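Local atomic coordinates of possible thiamine biosynthesis enzyme (Candida albicans, PDB entry 2X7Q), a protein that is of unknown function but has the fold of a periplasmic solute-binding protein of the SsuA/TauA family and may bind a small, possibly thiamine-related, ligand. Residues A[40-45]-A[223-228]; A[87-92]-A[210-215]; A[160-165]-A[172-177]; A[178-183]-A[248-253]. The protein carries 1 engineered substitution. All blocks are in the same frame, centred on the assembly; numbering follows the deposited sequence.

Contact 1: residues A[40-45]-A[223-228]; sequences KAHDLS and IDAVNQ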
# COMPACT_ATOMS: atom_id res chain seq x y z
N LYS A 40 10.16 13.49 17.95
CA LYS A 40 11.17 14.18 18.74
C LYS A 40 11.27 13.62 20.16
O LYS A 40 12.35 13.57 20.74
CB LYS A 40 10.88 15.69 18.78
CG LYS A 40 11.38 16.44 17.57
CD LYS A 40 10.29 17.30 16.95
CE LYS A 40 10.83 18.08 15.75
NZ LYS A 40 9.76 18.85 15.06
N ALA A 41 10.13 13.19 20.69
CA ALA A 41 10.09 12.61 22.03
C ALA A 41 10.94 11.35 22.11
O ALA A 41 11.45 10.99 23.17
CB ALA A 41 8.65 12.31 22.43
N HIS A 42 11.09 10.67 20.97
CA HIS A 42 11.89 9.46 20.90
C HIS A 42 13.31 9.76 20.42
O HIS A 42 14.03 8.87 19.97
CB HIS A 42 11.23 8.43 19.98
CG HIS A 42 10.10 7.68 20.62
ND1 HIS A 42 8.82 8.18 20.66
CD2 HIS A 42 10.06 6.48 21.23
CE1 HIS A 42 8.03 7.31 21.28
NE2 HIS A 42 8.76 6.27 21.63
N ASP A 43 13.70 11.03 20.52
CA ASP A 43 15.04 11.46 20.12
C ASP A 43 15.30 11.17 18.64
O ASP A 43 16.39 10.78 18.26
CB ASP A 43 16.11 10.77 20.98
CG ASP A 43 15.91 11.01 22.46
OD1 ASP A 43 15.90 12.18 22.88
OD2 ASP A 43 15.76 10.03 23.21
N LEU A 44 14.27 11.38 17.83
CA LEU A 44 14.36 11.09 16.40
C LEU A 44 14.32 12.36 15.56
O LEU A 44 13.72 13.36 15.96
CB LEU A 44 13.22 10.16 15.97
CG LEU A 44 13.16 8.76 16.58
CD1 LEU A 44 11.83 8.09 16.24
CD2 LEU A 44 14.33 7.91 16.11
N SER A 45 14.97 12.32 14.40
CA SER A 45 14.88 13.40 13.42
C SER A 45 14.42 12.82 12.09
O SER A 45 15.23 12.28 11.33
CB SER A 45 16.23 14.10 13.27
OG SER A 45 17.24 13.19 12.84
N ILE A 223 9.14 3.10 14.85
CA ILE A 223 7.98 2.22 14.92
C ILE A 223 7.18 2.48 16.20
O ILE A 223 5.95 2.52 16.17
CB ILE A 223 8.39 0.74 14.87
CG1 ILE A 223 9.08 0.43 13.53
CG2 ILE A 223 7.18 -0.16 15.06
CD1 ILE A 223 9.49 -1.02 13.38
N ASP A 224 7.89 2.67 17.31
CA ASP A 224 7.24 2.98 18.58
C ASP A 224 6.50 4.31 18.50
O ASP A 224 5.41 4.45 19.05
CB ASP A 224 8.27 3.02 19.71
CG ASP A 224 8.83 1.65 20.04
OD1 ASP A 224 8.24 0.64 19.59
OD2 ASP A 224 9.85 1.57 20.76
N ALA A 225 7.08 5.27 17.79
CA ALA A 225 6.45 6.57 17.61
C ALA A 225 5.19 6.43 16.76
O ALA A 225 4.18 7.08 17.02
CB ALA A 225 7.42 7.55 16.96
N VAL A 226 5.26 5.58 15.74
CA VAL A 226 4.11 5.29 14.90
C VAL A 226 3.00 4.62 15.71
O VAL A 226 1.82 4.88 15.49
CB VAL A 226 4.49 4.39 13.71
CG1 VAL A 226 3.25 3.97 12.93
CG2 VAL A 226 5.48 5.11 12.80
N ASN A 227 3.39 3.78 16.66
CA ASN A 227 2.44 3.11 17.53
C ASN A 227 1.62 4.12 18.33
O ASN A 227 0.42 3.96 18.51
CB ASN A 227 3.16 2.15 18.49
CG ASN A 227 2.19 1.34 19.33
OD1 ASN A 227 1.40 1.89 20.10
ND2 ASN A 227 2.26 0.02 19.20
N GLN A 228 2.29 5.16 18.81
CA GLN A 228 1.62 6.23 19.54
C GLN A 228 0.78 7.08 18.60
O GLN A 228 -0.30 7.55 18.97
CB GLN A 228 2.65 7.11 20.27
CG GLN A 228 3.30 6.44 21.47
CD GLN A 228 4.22 7.38 22.23
OE1 GLN A 228 4.95 8.16 21.64
NE2 GLN A 228 4.18 7.29 23.56

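Contact 2: residues A[87-92]-A[210-215]; sequences NIHVLD and DSLQAK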
# COMPACT_ATOMS: atom_id res chain seq x y z
N ASN A 87 17.46 -7.37 -0.67
CA ASN A 87 17.82 -6.15 0.04
C ASN A 87 16.61 -5.37 0.53
O ASN A 87 16.72 -4.23 0.96
CB ASN A 87 18.73 -5.27 -0.82
CG ASN A 87 20.11 -5.87 -1.00
OD1 ASN A 87 20.64 -6.51 -0.09
ND2 ASN A 87 20.71 -5.65 -2.16
N ILE A 88 15.44 -6.01 0.46
CA ILE A 88 14.21 -5.43 0.98
C ILE A 88 13.72 -6.23 2.18
O ILE A 88 13.61 -7.46 2.11
CB ILE A 88 13.10 -5.38 -0.09
CG1 ILE A 88 13.48 -4.41 -1.21
CG2 ILE A 88 11.78 -4.98 0.53
CD1 ILE A 88 13.58 -2.97 -0.75
N HIS A 89 13.42 -5.54 3.27
CA HIS A 89 12.97 -6.20 4.49
C HIS A 89 11.62 -5.66 4.98
O HIS A 89 11.45 -4.46 5.16
CB HIS A 89 14.02 -6.04 5.60
CG HIS A 89 15.24 -6.87 5.40
ND1 HIS A 89 16.28 -6.48 4.58
CD2 HIS A 89 15.60 -8.07 5.91
CE1 HIS A 89 17.22 -7.41 4.60
NE2 HIS A 89 16.84 -8.38 5.40
N VAL A 90 10.68 -6.57 5.18
CA VAL A 90 9.39 -6.22 5.76
C VAL A 90 9.46 -6.33 7.28
O VAL A 90 9.55 -7.44 7.82
CB VAL A 90 8.26 -7.12 5.23
CG1 VAL A 90 6.94 -6.77 5.91
CG2 VAL A 90 8.14 -7.00 3.72
N LEU A 91 9.43 -5.19 7.96
CA LEU A 91 9.63 -5.14 9.40
C LEU A 91 8.37 -5.45 10.20
O LEU A 91 8.39 -6.28 11.11
CB LEU A 91 10.19 -3.78 9.81
CG LEU A 91 11.53 -3.39 9.20
CD1 LEU A 91 11.92 -1.99 9.61
CD2 LEU A 91 12.60 -4.40 9.59
N ASP A 92 7.27 -4.79 9.86
CA ASP A 92 6.03 -4.95 10.60
C ASP A 92 4.82 -4.52 9.78
O ASP A 92 4.96 -4.01 8.66
CB ASP A 92 6.09 -4.14 11.90
CG ASP A 92 5.28 -4.76 13.02
OD1 ASP A 92 5.57 -4.47 14.20
OD2 ASP A 92 4.35 -5.55 12.72
N ASP A 210 20.80 -1.99 3.99
CA ASP A 210 21.72 -0.95 4.46
C ASP A 210 21.22 -0.33 5.76
O ASP A 210 21.91 -0.36 6.78
CB ASP A 210 21.89 0.14 3.40
CG ASP A 210 22.64 -0.35 2.17
OD1 ASP A 210 23.80 0.06 1.99
OD2 ASP A 210 22.06 -1.15 1.40
N SER A 211 20.02 0.23 5.72
CA SER A 211 19.45 0.93 6.86
C SER A 211 19.20 0.01 8.05
O SER A 211 19.31 0.43 9.20
CB SER A 211 18.14 1.63 6.46
OG SER A 211 18.36 2.57 5.43
N LEU A 212 18.87 -1.25 7.78
CA LEU A 212 18.55 -2.19 8.84
C LEU A 212 19.75 -2.51 9.73
O LEU A 212 19.60 -2.73 10.93
CB LEU A 212 17.95 -3.48 8.27
CG LEU A 212 17.51 -4.53 9.29
CD1 LEU A 212 16.60 -3.92 10.34
CD2 LEU A 212 16.83 -5.71 8.61
N GLN A 213 20.94 -2.52 9.14
CA GLN A 213 22.16 -2.84 9.88
C GLN A 213 22.89 -1.59 10.35
O GLN A 213 23.76 -1.65 11.21
CB GLN A 213 23.10 -3.72 9.05
CG GLN A 213 23.79 -3.01 7.89
CD GLN A 213 24.92 -3.83 7.30
OE1 GLN A 213 25.80 -4.31 8.03
NE2 GLN A 213 24.93 -3.98 5.99
N ALA A 214 22.53 -0.45 9.76
CA ALA A 214 23.20 0.81 10.06
C ALA A 214 22.37 1.67 11.01
O ALA A 214 22.92 2.42 11.82
CB ALA A 214 23.49 1.57 8.78
N LYS A 215 21.05 1.56 10.91
CA LYS A 215 20.15 2.40 11.68
C LYS A 215 19.05 1.58 12.34
O LYS A 215 17.87 1.95 12.28
CB LYS A 215 19.53 3.48 10.78
CG LYS A 215 20.55 4.34 10.05
CD LYS A 215 19.87 5.38 9.17
CE LYS A 215 20.88 6.22 8.42
NZ LYS A 215 20.23 7.26 7.57

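Contact 3: residues A[160-165]-A[172-177]; sequences DSVNLK and DAFMWE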
# COMPACT_ATOMS: atom_id res chain seq x y z
N ASP A 160 -9.43 9.26 -17.75
CA ASP A 160 -9.58 9.72 -19.12
C ASP A 160 -9.53 8.54 -20.10
O ASP A 160 -10.23 8.53 -21.11
CB ASP A 160 -8.48 10.73 -19.47
CG ASP A 160 -8.63 12.04 -18.72
OD1 ASP A 160 -9.68 12.23 -18.07
OD2 ASP A 160 -7.71 12.87 -18.79
N SER A 161 -8.71 7.55 -19.78
CA SER A 161 -8.56 6.37 -20.63
C SER A 161 -9.85 5.58 -20.76
O SER A 161 -10.29 5.27 -21.87
CB SER A 161 -7.45 5.47 -20.09
OG SER A 161 -7.33 4.30 -20.87
N VAL A 162 -10.47 5.26 -19.62
CA VAL A 162 -11.71 4.49 -19.62
C VAL A 162 -12.86 5.30 -20.22
O VAL A 162 -13.89 4.74 -20.59
CB VAL A 162 -12.08 4.01 -18.21
CG1 VAL A 162 -11.09 2.98 -17.72
CG2 VAL A 162 -12.16 5.19 -17.25
N ASN A 163 -12.67 6.61 -20.30
CA ASN A 163 -13.64 7.48 -20.95
C ASN A 163 -13.29 7.71 -22.41
O ASN A 163 -13.94 8.50 -23.10
CB ASN A 163 -13.75 8.82 -20.21
CG ASN A 163 -14.61 8.73 -18.97
OD1 ASN A 163 -15.74 8.25 -19.02
ND2 ASN A 163 -14.09 9.19 -17.84
N LEU A 164 -12.25 7.03 -22.87
CA LEU A 164 -11.82 7.11 -24.27
C LEU A 164 -11.56 8.55 -24.69
O LEU A 164 -11.97 8.96 -25.78
CB LEU A 164 -12.85 6.45 -25.18
CG LEU A 164 -13.21 5.00 -24.85
CD1 LEU A 164 -14.23 4.46 -25.84
CD2 LEU A 164 -11.96 4.13 -24.83
N LYS A 165 -10.88 9.30 -23.84
CA LYS A 165 -10.56 10.69 -24.13
C LYS A 165 -9.36 10.77 -25.06
O LYS A 165 -8.57 9.83 -25.16
CB LYS A 165 -10.26 11.45 -22.83
CG LYS A 165 -11.35 11.33 -21.78
CD LYS A 165 -12.63 12.02 -22.22
CE LYS A 165 -12.44 13.53 -22.31
NZ LYS A 165 -12.05 14.11 -20.99
N ASP A 172 -10.67 -0.52 -20.98
CA ASP A 172 -12.00 -0.98 -20.60
C ASP A 172 -12.28 -0.71 -19.13
O ASP A 172 -13.41 -0.39 -18.75
CB ASP A 172 -12.17 -2.47 -20.91
CG ASP A 172 -12.24 -2.76 -22.39
OD1 ASP A 172 -12.51 -1.83 -23.17
OD2 ASP A 172 -12.02 -3.93 -22.78
N ALA A 173 -11.24 -0.81 -18.31
CA ALA A 173 -11.38 -0.59 -16.87
C ALA A 173 -10.03 -0.49 -16.17
O ALA A 173 -9.00 -0.92 -16.71
CB ALA A 173 -12.22 -1.69 -16.24
N PHE A 174 -10.04 0.08 -14.97
CA PHE A 174 -8.85 0.15 -14.13
C PHE A 174 -9.25 -0.07 -12.68
O PHE A 174 -10.43 0.02 -12.34
CB PHE A 174 -8.15 1.50 -14.30
CG PHE A 174 -8.92 2.66 -13.73
CD1 PHE A 174 -9.88 3.32 -14.49
CD2 PHE A 174 -8.69 3.10 -12.44
CE1 PHE A 174 -10.59 4.38 -13.97
CE2 PHE A 174 -9.39 4.17 -11.91
CZ PHE A 174 -10.35 4.81 -12.68
N MSE A 175 -8.28 -0.36 -11.83
CA MSE A 175 -8.56 -0.61 -10.42
C MSE A 175 -7.85 0.41 -9.53
O MSE A 175 -6.66 0.69 -9.70
CB MSE A 175 -8.16 -2.03 -10.04
CG MSE A 175 -8.84 -3.10 -10.87
SE MSE A 175 -8.30 -4.90 -10.38
CE MSE A 175 -8.79 -4.87 -8.51
N TRP A 176 -8.59 0.96 -8.57
CA TRP A 176 -8.05 1.97 -7.68
C TRP A 176 -8.75 1.91 -6.33
O TRP A 176 -9.88 1.42 -6.23
CB TRP A 176 -8.22 3.36 -8.30
CG TRP A 176 -7.13 4.32 -7.94
CD1 TRP A 176 -7.21 5.37 -7.08
CD2 TRP A 176 -5.78 4.33 -8.45
NE1 TRP A 176 -6.01 6.03 -7.01
CE2 TRP A 176 -5.12 5.41 -7.84
CE3 TRP A 176 -5.09 3.52 -9.35
CZ2 TRP A 176 -3.78 5.70 -8.11
CZ3 TRP A 176 -3.76 3.82 -9.62
CH2 TRP A 176 -3.12 4.90 -9.00
N GLU A 177 -8.09 2.39 -5.28
CA GLU A 177 -8.66 2.38 -3.95
C GLU A 177 -10.05 3.01 -3.96
O GLU A 177 -10.26 4.07 -4.55
CB GLU A 177 -7.74 3.09 -2.95
CG GLU A 177 -8.10 2.86 -1.49
CD GLU A 177 -9.28 3.71 -1.04
OE1 GLU A 177 -9.22 4.94 -1.21
OE2 GLU A 177 -10.26 3.14 -0.52

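Contact 4: residues A[178-183]-A[248-253]; sequences YFTSKK and LDYSAE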
# COMPACT_ATOMS: atom_id res chain seq x y z
N TYR A 178 -11.01 2.35 -3.31
CA TYR A 178 -12.41 2.75 -3.36
C TYR A 178 -12.66 4.20 -2.96
O TYR A 178 -13.13 5.00 -3.77
CB TYR A 178 -13.28 1.83 -2.51
CG TYR A 178 -14.71 2.29 -2.38
CD1 TYR A 178 -15.59 2.22 -3.45
CD2 TYR A 178 -15.19 2.80 -1.18
CE1 TYR A 178 -16.90 2.65 -3.34
CE2 TYR A 178 -16.50 3.23 -1.05
CZ TYR A 178 -17.35 3.16 -2.14
OH TYR A 178 -18.65 3.58 -2.02
N PHE A 179 -12.36 4.54 -1.71
CA PHE A 179 -12.66 5.86 -1.18
C PHE A 179 -11.95 6.98 -1.94
O PHE A 179 -12.37 8.13 -1.90
CB PHE A 179 -12.35 5.94 0.31
CG PHE A 179 -13.29 5.13 1.16
CD1 PHE A 179 -14.53 5.63 1.52
CD2 PHE A 179 -12.93 3.87 1.60
CE1 PHE A 179 -15.39 4.89 2.30
CE2 PHE A 179 -13.79 3.12 2.38
CZ PHE A 179 -15.02 3.63 2.73
N THR A 180 -10.87 6.62 -2.63
CA THR A 180 -10.14 7.58 -3.45
C THR A 180 -10.87 7.80 -4.78
O THR A 180 -10.78 8.86 -5.39
CB THR A 180 -8.70 7.12 -3.72
OG1 THR A 180 -8.01 6.93 -2.48
CG2 THR A 180 -7.95 8.14 -4.56
N SER A 181 -11.61 6.78 -5.20
CA SER A 181 -12.34 6.82 -6.46
C SER A 181 -13.79 7.26 -6.25
O SER A 181 -14.48 7.63 -7.20
CB SER A 181 -12.33 5.44 -7.13
OG SER A 181 -11.01 4.95 -7.29
N LYS A 182 -14.24 7.22 -5.00
CA LYS A 182 -15.63 7.51 -4.68
C LYS A 182 -16.05 8.89 -5.17
O LYS A 182 -17.16 9.07 -5.66
CB LYS A 182 -15.87 7.37 -3.18
CG LYS A 182 -17.34 7.43 -2.78
CD LYS A 182 -17.52 7.13 -1.30
CE LYS A 182 -18.99 7.01 -0.94
NZ LYS A 182 -19.74 8.26 -1.23
N LYS A 183 -15.16 9.87 -5.02
CA LYS A 183 -15.43 11.23 -5.46
C LYS A 183 -15.87 11.26 -6.92
O LYS A 183 -16.77 12.02 -7.29
CB LYS A 183 -14.19 12.11 -5.28
CG LYS A 183 -14.30 13.46 -5.98
CD LYS A 183 -12.99 14.24 -5.90
CE LYS A 183 -13.06 15.54 -6.68
NZ LYS A 183 -11.79 16.32 -6.59
N LEU A 248 -6.34 16.38 2.00
CA LEU A 248 -6.33 15.35 0.97
C LEU A 248 -7.63 15.36 0.16
O LEU A 248 -8.62 15.98 0.57
CB LEU A 248 -6.11 13.97 1.60
CG LEU A 248 -4.86 13.85 2.48
CD1 LEU A 248 -4.79 12.49 3.15
CD2 LEU A 248 -3.60 14.13 1.68
N ASP A 249 -7.62 14.69 -0.99
CA ASP A 249 -8.77 14.69 -1.88
C ASP A 249 -9.87 13.75 -1.40
O ASP A 249 -10.21 12.78 -2.08
CB ASP A 249 -8.36 14.32 -3.31
CG ASP A 249 -9.45 14.59 -4.32
OD1 ASP A 249 -10.04 15.69 -4.28
OD2 ASP A 249 -9.73 13.70 -5.15
N TYR A 250 -10.42 14.04 -0.23
CA TYR A 250 -11.53 13.28 0.31
C TYR A 250 -12.51 14.22 0.98
O TYR A 250 -12.10 15.13 1.70
CB TYR A 250 -11.04 12.25 1.33
CG TYR A 250 -9.94 11.34 0.84
CD1 TYR A 250 -10.24 10.12 0.23
CD2 TYR A 250 -8.61 11.68 0.99
CE1 TYR A 250 -9.23 9.28 -0.22
CE2 TYR A 250 -7.60 10.85 0.55
CZ TYR A 250 -7.92 9.65 -0.06
OH TYR A 250 -6.91 8.82 -0.50
N SER A 251 -13.80 14.02 0.74
CA SER A 251 -14.82 14.80 1.43
C SER A 251 -14.88 14.36 2.89
O SER A 251 -14.43 13.27 3.23
CB SER A 251 -16.18 14.64 0.76
OG SER A 251 -16.65 13.31 0.89
N ALA A 252 -15.44 15.21 3.74
CA ALA A 252 -15.57 14.90 5.15
C ALA A 252 -16.43 13.66 5.36
O ALA A 252 -16.15 12.84 6.23
CB ALA A 252 -16.15 16.08 5.91
N GLU A 253 -17.48 13.53 4.55
CA GLU A 253 -18.36 12.37 4.63
C GLU A 253 -17.66 11.09 4.20
O GLU A 253 -17.74 10.07 4.89
CB GLU A 253 -19.63 12.58 3.80
CG GLU A 253 -20.60 13.59 4.38
CD GLU A 253 -20.48 14.96 3.73
OE1 GLU A 253 -19.97 15.04 2.60
OE2 GLU A 253 -20.91 15.96 4.36
O HOH W 1 -9.63 11.08 -4.37

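Contact 1: residues A[40-45]-A[223-228]
His42 and Ala225 mark the closest approach of the two backbones, CA to CA 7.0 Å, where the turn that ends helix 38-41 rests against the flank of helix 216-235. The turn is a Schellman motif: Asp43 takes a positive phi of 60°, Asp43 N bonds back to the carbonyl of Lys40, and Leu44 N bonds back to that of Tyr39. From it the imidazole of His42 is carried across to the helix, its CG lying opposite the carbonyl carbon and beside the backbone N (chi1 -79°). Ala225 N lies over one face of the ring, offset toward its rim, and His42 ND1 is 4.0 Å from Ala225 CB. At the ring edge, close to its plane, Gln228 OE1 comes within 3.2 Å of His42 CE1, with the amide turned almost perpendicular to the ring. Gln228 gets there by an extended chain one helical turn beyond Asp224. On the NE2 side the approach is oblique: Asp224 CB lies 3.8 Å from His42 NE2. Leu44 also touches Val218 and Asn221 of the same long helix, before the chain enters edge strand 46-50. His42 ND1 bonds to the carbonyl of Tyr38, and Asp224 pairs with Lys220. The two segments are therefore joined by close packing rather than by hydrogen bonds across them, while the Tyr38 bond helps to fix the rotation of the ring; any effect of the Asp224 carboxylate on the histidine's basicity is probably muted by Lys220.

Contact 2: residues A[87-92]-A[210-215]
Leu212 packs onto His89 and Leu91, joining helix 209-214 to edge strand 88-95 in a lobe of the periplasmic binding protein fold. The helix directly follows strand 203-208, the antiparallel neighbour of 88-95, and so turns back over the sheet it has just left; the backbones are nearest at His89 and Leu212, 8.1 Å between CA atoms. Starting at CB, the leucine heads toward the strand, and with CG anti to the backbone N (chi1 -178°) its fork is held out from the helix. The two methyls then part company. Leu212 CD1 goes to Leu91, meeting Leu91 CD2 at 4.1 Å as the two side chains slide past each other in opposite directions. Leu212 CD2 goes to His89 instead, the leucine crossing the histidine at about a right angle. Thr207, from strand 203-208, touches all three of these side chains. Leu91 also belongs to a classic beta bulge, in which Leu91 and Asp92 together face Val205. Ser211 on the helix hydrogen-bonds to Asp68, and Lys215 just past its end forms a salt bridge with the same carboxylate, so a polar grip accompanies the apolar one. Leu212 CD2 is 3.8 Å from both His89 CG and His89 CD2, and the methyl makes a CH-pi contact over the ring face, displaced toward the rim, with CD2 3.9 Å from the centroid of the His89 ring and 18° off its normal.

Contact 3: residues A[160-165]-A[172-177]
The Phe174 ring meets Val162 with its edge, while the side chains of Phe155, Leu158 and Arg159 on helix 155-162 also pack against the ring. Val162 CG1 lies in the ring plane, 3.5 Å from Phe174 CD1, and its other methyl, CG2, sits 3.7 Å from Phe174 CE1, so the two methyls lie along the CD1-CE1 edge of the ring. Phe174 points its CB toward the helix and has CG between the backbone N and the carbonyl carbon (chi1 69°), which turns that edge to the valine. Val162 CG1 also presses on the strand backbone itself, 3.7 Å from Ala173 CA. Here the last turn of the helix, closed by a Schellman motif with Leu164 at positive phi, lies against residues 172-174. Strand 148-151, helix 155-162 and strand 173-177 form a beta-alpha-beta crossover, with strand 120-123 between the two parallel strands, and this contact is part of its helix-to-sheet packing. Polar groups are served from outside: Asp172 OD1 pairs with Arg120 and Arg109, and Arg109 also bonds to Val162 O. The interface is thus buried, made by the valine methyls against a ring edge and the strand backbone, with no hydrogen bond across it and one arginine bridging Val162 and Asp172 beside it.

Contact 4: residues A[178-183]-A[248-253]
Tyr250 OH donates to Thr180 OG1 at 3.0 Å; Thr180 OG1 is also hydrogen-bonded to Glu177 OE1, so this hydroxyl has two partners. Glu177 is the N-cap of the helix, its OE2 bonded to the backbone N of Phe179. The Tyr250 ring comes in edge first: its CD1 lies 3.6 Å from the carbonyl O of Phe179, near the ring plane. Farther along the helix, Lys183 stretches out a fully extended chain that crosses Asp249 at about a right angle and forms a salt bridge, Lys183 NZ to Asp249 OD1 3.0 Å, using the syn lone pair of that oxygen. The other carboxylate oxygen is not idle. A water lies 2.7 Å from Asp249 OD2 and equally 2.7 Å from Thr180 O, bridging the loop to the helix, though other acceptors compete for its two protons. Asp249 sits at the centre of an inverse gamma turn, and beyond it Ser251 caps the next helix. His25 packs on Tyr250, Phe179 and Thr180, while the Phe179 side chain is about 4 Å from a bound glycerol to which Glu177 OE2 is hydrogen-bonded. That glycerol probably comes from the crystallisation liquor and may merely mark a pocket; judged from the fold, this meeting of helix start and loop is consistent with the ligand cleft between the two lobes of a periplasmic binding protein.

Contacts 1 and 2 belong to the lobe whose sheet has strands 46-50 and 88-95 at its edges, and they use the consecutive helices 209-214 and 216-235; their centres are about 17 Å apart. Contact 3 lies in the other lobe, about 40 Å from contact 1 between centres, and it alone is fully buried. The helix of contact 4 follows directly, since strand 173-177 runs into helix 178-186, and contacts 3 and 4 touch at Trp176 CB and Ser181 OG, 3.4 Å apart. Chemistry follows place: apolar packing in contact 3, methyls with a histidine face in contact 2, imidazole against helix in contact 1, and hydrogen bonds with a salt bridge across partly exposed contact 4.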